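Local coordinates for alkylpurine DNA glycosylase AlkC (Pseudomonas fluorescens, PDB 5VHV), which probably excises alkylated purine bases from DNA during base excision repair, without flipping the damaged nucleotide out of the duplex, at residues H90-Y95 with K101-A106. Numbering follows the deposited sequence.
Sequences HYVASY and KRSMAA
Val92 of helix 87-95 reaches into the step between Ser103 and Ala106 on helix 100-110, joining two consecutive helices of the HEAT-like helical-repeat solenoid of AlkC/AlkD glycosylases across a short loop. The apolar contact divides between its two methyls. CG1, anti to the backbone N (chi1 171°), presses on Ser103 CB at 3.5 Å, tighter than usual for two carbons, and also lies 3.6 Å from Ser103 O. CG2 takes the neighbouring turn, 3.8 Å from Ala106 CB. With small residues at both positions, the backbones come close, Val92 CA standing 5.9 Å from Ser103 CA. Leu107 and Phe110 extend the surface that Val92 meets on helix 100-110, and Tyr65 of helix 65-75 touches Val92 as well.

No hydrogen bond links the two segments; the polar ties run to the connecting loop and to Tyr65, or stay within helix 87-95. Ser103 OG, buried beside the valine, hydrogen-bonds with Tyr65 OH and the carbonyl oxygens of Gly96 and Asp99, tying helix 100-110 to the loop before it; with one proton to give, it can serve both carbonyls only by sharing or alternating. Arg102 NE forms a salt bridge with Asp99 OD2, just before the helix. His90 O accepts from Ser94 N at 2.9 Å and from Ser94 OG at 3.0 Å, the hydroxyl oxygen lying 41° out of the carbonyl plane.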
# COMPACT_ATOMS: atom_id res chain seq x y z
N HIS A 90 3.71 6.07 18.29
CA HIS A 90 3.63 4.83 19.05
C HIS A 90 3.52 5.10 20.55
O HIS A 90 2.75 4.43 21.25
CB HIS A 90 4.83 3.93 18.78
CG HIS A 90 4.71 2.58 19.41
ND1 HIS A 90 3.91 1.58 18.88
CD2 HIS A 90 5.22 2.09 20.56
CE1 HIS A 90 3.97 0.52 19.68
NE2 HIS A 90 4.76 0.80 20.70
N TYR A 91 4.29 6.07 21.04
CA TYR A 91 4.21 6.43 22.46
C TYR A 91 2.79 6.86 22.82
O TYR A 91 2.26 6.47 23.86
CB TYR A 91 5.25 7.53 22.75
CG TYR A 91 5.29 7.94 24.20
CD1 TYR A 91 4.34 8.80 24.69
CD2 TYR A 91 6.28 7.47 25.07
CE1 TYR A 91 4.32 9.16 26.01
CE2 TYR A 91 6.27 7.83 26.40
CZ TYR A 91 5.29 8.68 26.86
OH TYR A 91 5.23 9.06 28.18
N VAL A 92 2.15 7.62 21.94
CA VAL A 92 0.79 8.08 22.21
C VAL A 92 -0.18 6.90 22.27
O VAL A 92 -1.06 6.83 23.13
CB VAL A 92 0.37 9.11 21.13
CG1 VAL A 92 -1.10 9.43 21.23
CG2 VAL A 92 1.23 10.35 21.22
N ALA A 93 -0.09 5.99 21.30
CA ALA A 93 -0.98 4.83 21.30
C ALA A 93 -0.75 3.94 22.52
O ALA A 93 -1.69 3.33 23.04
CB ALA A 93 -0.80 4.03 20.03
N SER A 94 0.50 3.86 22.98
CA SER A 94 0.84 2.99 24.11
C SER A 94 0.34 3.56 25.43
O SER A 94 -0.21 2.82 26.25
CB SER A 94 2.36 2.78 24.17
OG SER A 94 2.86 2.07 23.04
N TYR A 95 0.55 4.86 25.66
CA TYR A 95 0.39 5.44 26.99
C TYR A 95 -0.72 6.48 27.07
O TYR A 95 -0.99 6.99 28.17
CB TYR A 95 1.74 6.04 27.45
CG TYR A 95 2.85 5.03 27.29
CD1 TYR A 95 2.82 3.82 27.99
CD2 TYR A 95 3.89 5.24 26.42
CE1 TYR A 95 3.83 2.86 27.82
CE2 TYR A 95 4.91 4.30 26.24
CZ TYR A 95 4.86 3.10 26.94
OH TYR A 95 5.86 2.19 26.71
N LYS A 101 -8.42 13.14 24.19
CA LYS A 101 -8.37 14.36 23.39
C LYS A 101 -6.94 14.84 23.24
O LYS A 101 -6.53 15.25 22.14
CB LYS A 101 -9.28 15.42 24.02
CG LYS A 101 -10.73 15.11 23.70
CD LYS A 101 -11.72 15.87 24.53
CE LYS A 101 -13.12 15.47 24.12
NZ LYS A 101 -14.12 15.89 25.12
N ARG A 102 -6.16 14.75 24.30
CA ARG A 102 -4.76 15.14 24.20
C ARG A 102 -4.02 14.24 23.23
O ARG A 102 -3.17 14.71 22.46
CB ARG A 102 -4.10 15.09 25.58
CG ARG A 102 -2.79 15.82 25.65
CD ARG A 102 -2.09 15.55 26.98
NE ARG A 102 -2.87 16.01 28.13
CZ ARG A 102 -2.85 17.25 28.60
NH1 ARG A 102 -2.10 18.19 28.02
NH2 ARG A 102 -3.58 17.55 29.67
N SER A 103 -4.31 12.94 23.26
CA SER A 103 -3.66 11.99 22.37
C SER A 103 -4.02 12.25 20.91
O SER A 103 -3.15 12.20 20.03
CB SER A 103 -4.01 10.56 22.77
OG SER A 103 -3.40 10.25 24.02
N MET A 104 -5.28 12.58 20.63
CA MET A 104 -5.65 12.90 19.26
C MET A 104 -4.89 14.12 18.77
O MET A 104 -4.42 14.15 17.62
CB MET A 104 -7.15 13.13 19.14
CG MET A 104 -8.00 11.87 19.31
SD MET A 104 -7.60 10.53 18.18
CE MET A 104 -6.67 9.45 19.29
N ALA A 105 -4.77 15.15 19.61
CA ALA A 105 -4.05 16.35 19.21
C ALA A 105 -2.59 16.02 18.96
O ALA A 105 -1.99 16.52 18.00
CB ALA A 105 -4.18 17.44 20.28
N ALA A 106 -2.01 15.14 19.79
CA ALA A 106 -0.63 14.71 19.60
C ALA A 106 -0.44 13.95 18.28
O ALA A 106 0.56 14.16 17.58
CB ALA A 106 -0.17 13.84 20.78